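PDB 4DNA: probable glutathione reductase from Sinorhizobium meliloti, which probably catalyses the NADPH-dependent reduction of glutathione disulfide to glutathione, working as an FAD-containing homodimer of the pyridine nucleotide-disulfide oxidoreductase family. Local coordinates for residues Ile233-Ser238 with Thr248-Gly253; Asp242-Ala247 with Val256-Met261. All coordinates share one frame; numbering follows the deposited sequence.

Contact 1 (Ile233-Ser238 with Thr248-Gly253); sequences IIQSVS and TTMKHG
Strands 234-239 and 245-249 form a beta hairpin of the three-stranded antiparallel sheet that packs against the parallel, Rossmann-type sheet of the nucleotide-binding domain. Their pairing contains a classic beta bulge, in which Q235 and S236 together face T248. Q235 N donates to T248 O over 2.6 Å, from above the carbonyl plane, and T248 N returns a nearly straight bond to S236 O over 2.8 Å. Q235 takes helical backbone angles (phi -65°, psi -49°), as the first residue of a classic bulge does, and its side chain points toward the partner strand.

From there Q235 lies across the neighbouring backbone. Its CB sits 3.5 Å from T248 O, and its CG, beside the backbone N and anti to the carbonyl carbon, rests 3.6 Å from T249 C and also meets the methyl CG2 of T248. A sharp bend at chi2 (-87°) then carries the amide over M250, modelled as selenomethionine, whose chain it crosses at about a right angle. CD is 3.6 Å from M250 CG, and OE1 and NE2 straddle that same methylene. Glutamine suits this exposed edge: its methylenes cover the backbone while its polar end can meet solvent.

I234 and T249 form a non-hydrogen-bonded pair with their side chains on the same face of the sheet. Both are beta-branched, as extended strands readily accept, and the apolar I234 is pressed onto L174 and A176 of strand 172-176. Beyond T249 the chain turns back, its bend tied to the preceding loop where H252 ND1 bonds D232 OD2. M250 bends at chi3, crossing I233 obliquely, so that its CE methyl comes to rest on I233 CG2.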
loop_
_atom_site.group_PDB
_atom_site.type_symbol
_atom_site.label_atom_id
_atom_site.label_comp_id
_atom_site.label_asym_id
_atom_site.label_seq_id
_atom_site.Cartn_x
_atom_site.Cartn_y
_atom_site.Cartn_z
ATOM N N ILE A 233 24.420 -26.525 7.014
ATOM C CA ILE A 233 25.521 -25.609 7.267
ATOM C C ILE A 233 26.576 -25.800 6.174
ATOM O O ILE A 233 26.664 -26.883 5.580
ATOM C CB ILE A 233 26.105 -25.900 8.682
ATOM C CG1 ILE A 233 26.631 -24.624 9.348
ATOM C CG2 ILE A 233 27.138 -27.028 8.678
ATOM C CD1 ILE A 233 26.650 -24.701 10.869
ATOM N N ILE A 234 27.373 -24.769 5.900
ATOM C CA ILE A 234 28.547 -24.936 5.020
ATOM C C ILE A 234 29.786 -25.404 5.811
ATOM O O ILE A 234 30.235 -24.699 6.719
ATOM C CB ILE A 234 28.855 -23.654 4.210
ATOM C CG1 ILE A 234 27.756 -23.402 3.184
ATOM C CG2 ILE A 234 30.192 -23.764 3.488
ATOM C CD1 ILE A 234 27.823 -22.045 2.526
ATOM N N GLN A 235 30.307 -26.595 5.475
ATOM C CA GLN A 235 31.527 -27.160 6.098
ATOM C C GLN A 235 32.755 -26.301 5.757
ATOM O O GLN A 235 33.544 -25.943 6.641
ATOM C CB GLN A 235 31.814 -28.615 5.649
ATOM C CG GLN A 235 30.645 -29.593 5.588
ATOM C CD GLN A 235 30.355 -30.289 6.905
ATOM O OE1 GLN A 235 30.221 -29.647 7.946
ATOM N NE2 GLN A 235 30.229 -31.612 6.858
ATOM N N SER A 236 32.903 -25.990 4.463
ATOM C CA SER A 236 34.028 -25.203 3.935
ATOM C C SER A 236 33.776 -24.738 2.502
ATOM O O SER A 236 33.018 -25.365 1.751
ATOM C CB SER A 236 35.309 -26.026 3.955
ATOM O OG SER A 236 35.190 -27.100 3.048
ATOM N N VAL A 237 34.434 -23.646 2.128
ATOM C CA VAL A 237 34.390 -23.160 0.764
ATOM C C VAL A 237 35.780 -23.270 0.168
ATOM O O VAL A 237 36.779 -23.011 0.849
ATOM C CB VAL A 237 33.912 -21.692 0.674
ATOM C CG1 VAL A 237 33.759 -21.259 -0.778
ATOM C CG2 VAL A 237 32.589 -21.499 1.397
ATOM N N SER A 238 35.832 -23.672 -1.100
ATOM C CA SER A 238 37.058 -23.614 -1.883
ATOM C C SER A 238 36.787 -23.196 -3.344
ATOM O O SER A 238 35.661 -23.331 -3.848
ATOM C CB SER A 238 37.784 -24.950 -1.840
ATOM O OG SER A 238 37.261 -25.800 -2.835
ATOM N N THR A 248 31.094 -26.952 0.531
ATOM C CA THR A 248 30.848 -28.277 1.108
ATOM C C THR A 248 29.779 -28.226 2.197
ATOM O O THR A 248 29.767 -27.347 3.057
ATOM C CB THR A 248 32.156 -28.919 1.625
ATOM O OG1 THR A 248 33.142 -28.855 0.587
ATOM C CG2 THR A 248 31.960 -30.383 2.034
ATOM N N THR A 249 28.880 -29.193 2.138
ATOM C CA THR A 249 27.698 -29.202 2.959
ATOM C C THR A 249 27.686 -30.491 3.748
ATOM O O THR A 249 28.199 -31.500 3.274
ATOM C CB THR A 249 26.473 -29.127 2.041
ATOM O OG1 THR A 249 26.402 -27.817 1.466
ATOM C CG2 THR A 249 25.221 -29.397 2.788
HETATM N N MSE A 250 27.125 -30.454 4.956
HETATM C CA MSE A 250 26.921 -31.678 5.740
HETATM C C MSE A 250 26.005 -32.594 4.977
HETATM O O MSE A 250 26.317 -33.774 4.752
HETATM C CB MSE A 250 26.207 -31.391 7.058
HETATM C CG MSE A 250 27.110 -31.017 8.231
HETATM SE SE MSE A 250 26.075 -31.264 9.900
HETATM C CE MSE A 250 26.049 -29.432 10.659
ATOM N N LYS A 251 24.884 -32.027 4.534
ATOM C CA LYS A 251 23.750 -32.805 4.060
ATOM C C LYS A 251 23.529 -32.857 2.537
ATOM O O LYS A 251 23.094 -33.881 2.016
ATOM C CB LYS A 251 22.488 -32.349 4.784
ATOM C CG LYS A 251 22.610 -32.446 6.299
ATOM C CD LYS A 251 21.263 -32.352 6.991
ATOM C CE LYS A 251 21.438 -32.407 8.499
ATOM N NZ LYS A 251 20.144 -32.201 9.203
ATOM N N HIS A 252 23.833 -31.781 1.822
ATOM C CA HIS A 252 23.546 -31.753 0.387
ATOM C C HIS A 252 24.774 -31.778 -0.483
ATOM O O HIS A 252 24.786 -31.168 -1.556
ATOM C CB HIS A 252 22.659 -30.561 0.049
ATOM C CG HIS A 252 21.419 -30.443 0.925
ATOM N ND1 HIS A 252 21.417 -29.777 2.100
ATOM C CD2 HIS A 252 20.122 -30.929 0.750
ATOM C CE1 HIS A 252 20.191 -29.837 2.649
ATOM N NE2 HIS A 252 19.399 -30.542 1.822
ATOM N N GLY A 253 25.808 -32.504 -0.041
ATOM C CA GLY A 253 27.073 -32.651 -0.791
ATOM C C GLY A 253 27.768 -31.328 -1.093
ATOM O O GLY A 253 27.712 -30.382 -0.289
#

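Contact 2 (Asp242-Ala247 with Val256-Met261); sequences DGRRVA and VADQVM
R245-A247 and V256-A257 run antiparallel as the second hairpin of the three-stranded sheet. R245 and A257 form a hydrogen-bonded pair: R245 N reaches A257 O, nearly along the C=O axis, and A257 N reaches R245 O in the carbonyl plane, both over 2.8 Å. At the adjoining non-hydrogen-bonded pair, V246 and V256, the CA atoms are 4.4 Å apart and the two valines lie side by side, CG2 against CG2. D258 then breaks the extended run, and the chain goes on as strand 259-262, an edge strand of the parallel Rossmann-type sheet.

At this kink R244 and D258 point the same way and form a salt bridge. R244 bends at chi3 (-97°), bringing NH2 to the syn lone pair of D258 OD1 at 3.1 Å, with guanidinium and carboxylate planes 31° apart. E171 binds both partners, its OE1 taking R244 NH2 and its backbone N holding D258 OD2; the arginine would thus offset two neighbouring carboxylates. An alanine in place of R244 would remove the salt bridge and the CD methylene beside V256 CG1, and would probably leave the carboxylates of D258 and E171 less well balanced.

Arginine suits position R245 because its CB packs 3.8 Å from V260 CG2, while the polar end finds oxygen partners: NE bonds weakly to L156 O, and NH1 makes a weak hydrogen bond to a water that donates to Q259 OE1 at 2.9 Å.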
loop_
_atom_site.group_PDB
_atom_site.type_symbol
_atom_site.label_atom_id
_atom_site.label_comp_id
_atom_site.label_asym_id
_atom_site.label_seq_id
_atom_site.Cartn_x
_atom_site.Cartn_y
_atom_site.Cartn_z
ATOM N N ASP A 242 38.082 -22.889 -12.483
ATOM C CA ASP A 242 37.489 -21.801 -13.276
ATOM C C ASP A 242 37.185 -20.506 -12.523
ATOM O O ASP A 242 36.552 -19.610 -13.077
ATOM C CB ASP A 242 36.225 -22.292 -13.985
ATOM C CG ASP A 242 36.473 -23.521 -14.833
ATOM O OD1 ASP A 242 37.592 -23.688 -15.376
ATOM O OD2 ASP A 242 35.532 -24.325 -14.954
ATOM N N GLY A 243 37.635 -20.408 -11.274
ATOM C CA GLY A 243 37.334 -19.244 -10.432
ATOM C C GLY A 243 36.030 -19.356 -9.648
ATOM O O GLY A 243 35.790 -18.587 -8.712
ATOM N N ARG A 244 35.191 -20.317 -10.036
ATOM C CA ARG A 244 33.940 -20.607 -9.343
ATOM C C ARG A 244 34.181 -21.176 -7.950
ATOM O O ARG A 244 35.269 -21.670 -7.661
ATOM C CB ARG A 244 33.085 -21.570 -10.171
ATOM C CG ARG A 244 32.117 -20.856 -11.094
ATOM C CD ARG A 244 31.116 -21.805 -11.716
ATOM N NE ARG A 244 31.530 -22.228 -13.050
ATOM C CZ ARG A 244 31.140 -21.642 -14.179
ATOM N NH1 ARG A 244 31.570 -22.099 -15.343
ATOM N NH2 ARG A 244 30.309 -20.607 -14.144
ATOM N N ARG A 245 33.160 -21.101 -7.096
ATOM C CA ARG A 245 33.270 -21.542 -5.708
ATOM C C ARG A 245 32.557 -22.851 -5.434
ATOM O O ARG A 245 31.377 -23.029 -5.760
ATOM C CB ARG A 245 32.767 -20.465 -4.749
ATOM C CG ARG A 245 33.751 -19.332 -4.514
ATOM C CD ARG A 245 33.655 -18.246 -5.577
ATOM N NE ARG A 245 34.418 -17.069 -5.172
ATOM C CZ ARG A 245 35.689 -16.846 -5.492
ATOM N NH1 ARG A 245 36.288 -15.761 -5.049
ATOM N NH2 ARG A 245 36.368 -17.699 -6.251
ATOM N N VAL A 246 33.300 -23.768 -4.835
ATOM C CA VAL A 246 32.757 -25.041 -4.423
ATOM C C VAL A 246 32.544 -24.977 -2.921
ATOM O O VAL A 246 33.482 -24.710 -2.167
ATOM C CB VAL A 246 33.700 -26.202 -4.768
ATOM C CG1 VAL A 246 33.018 -27.534 -4.496
ATOM C CG2 VAL A 246 34.131 -26.114 -6.223
ATOM N N ALA A 247 31.303 -25.203 -2.500
ATOM C CA ALA A 247 30.944 -25.176 -1.094
ATOM C C ALA A 247 30.553 -26.560 -0.620
ATOM O O ALA A 247 29.775 -27.250 -1.280
ATOM C CB ALA A 247 29.803 -24.214 -0.871
ATOM N N VAL A 256 28.408 -26.010 -6.414
ATOM C CA VAL A 256 29.264 -25.049 -7.093
ATOM C C VAL A 256 28.448 -23.833 -7.486
ATOM O O VAL A 256 27.341 -23.970 -8.001
ATOM C CB VAL A 256 29.960 -25.654 -8.331
ATOM C CG1 VAL A 256 31.053 -24.712 -8.817
ATOM C CG2 VAL A 256 30.569 -27.015 -8.018
ATOM N N ALA A 257 28.978 -22.644 -7.223
ATOM C CA ALA A 257 28.316 -21.402 -7.656
ATOM C C ALA A 257 29.333 -20.326 -7.979
ATOM O O ALA A 257 30.477 -20.396 -7.523
ATOM C CB ALA A 257 27.345 -20.912 -6.597
ATOM N N ASP A 258 28.923 -19.339 -8.773
ATOM C CA ASP A 258 29.787 -18.201 -9.084
ATOM C C ASP A 258 30.177 -17.393 -7.830
ATOM O O ASP A 258 31.331 -17.025 -7.653
ATOM C CB ASP A 258 29.156 -17.312 -10.156
ATOM C CG ASP A 258 29.315 -17.879 -11.556
ATOM O OD1 ASP A 258 30.358 -18.494 -11.839
ATOM O OD2 ASP A 258 28.408 -17.700 -12.391
ATOM N N GLN A 259 29.215 -17.136 -6.951
ATOM C CA GLN A 259 29.495 -16.437 -5.696
ATOM C C GLN A 259 28.843 -17.172 -4.529
ATOM O O GLN A 259 27.800 -17.832 -4.697
ATOM C CB GLN A 259 28.997 -14.988 -5.740
ATOM C CG GLN A 259 29.526 -14.162 -6.902
ATOM C CD GLN A 259 30.930 -13.626 -6.672
ATOM O OE1 GLN A 259 31.334 -13.346 -5.548
ATOM N NE2 GLN A 259 31.673 -13.470 -7.748
ATOM N N VAL A 260 29.475 -17.062 -3.355
ATOM C CA VAL A 260 28.915 -17.576 -2.104
ATOM C C VAL A 260 28.785 -16.434 -1.104
ATOM O O VAL A 260 29.775 -15.922 -0.609
ATOM C CB VAL A 260 29.764 -18.710 -1.496
ATOM C CG1 VAL A 260 29.170 -19.159 -0.169
ATOM C CG2 VAL A 260 29.850 -19.889 -2.456
HETATM N N MSE A 261 27.553 -16.046 -0.815
HETATM C CA MSE A 261 27.294 -14.946 0.081
HETATM C C MSE A 261 27.015 -15.445 1.456
HETATM O O MSE A 261 26.162 -16.321 1.657
HETATM C CB MSE A 261 26.073 -14.192 -0.410
HETATM C CG MSE A 261 25.885 -12.910 0.386
HETATM SE SE MSE A 261 24.397 -11.963 -0.478
HETATM C CE MSE A 261 24.928 -10.100 -0.143
HETATM O O HOH W 1 34.224 -13.512 -5.250
#

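In the fold
Contacts 1 and 2 are successive hairpins of one antiparallel sheet, their centres 12 Å apart, and strand 245-249, the middle strand of the sheet, is shared by both. They meet directly where S238 O, 2.6 Å from V246 N, probably accepts its hydrogen bond, and where V237 CG1 packs 4.2 Å from R245 CB. I234 of contact 1 packs on strand 172-176, its side chain about 9 Å from G177 of the predicted dinucleotide site. Contact 2 carries on into strand 259-262, which pairs with 172-176, and V260 lies about 10 Å from G177. The hairpins thus join the likely NADPH-binding fold through contact 2, though no residue of either contact is in the predicted site.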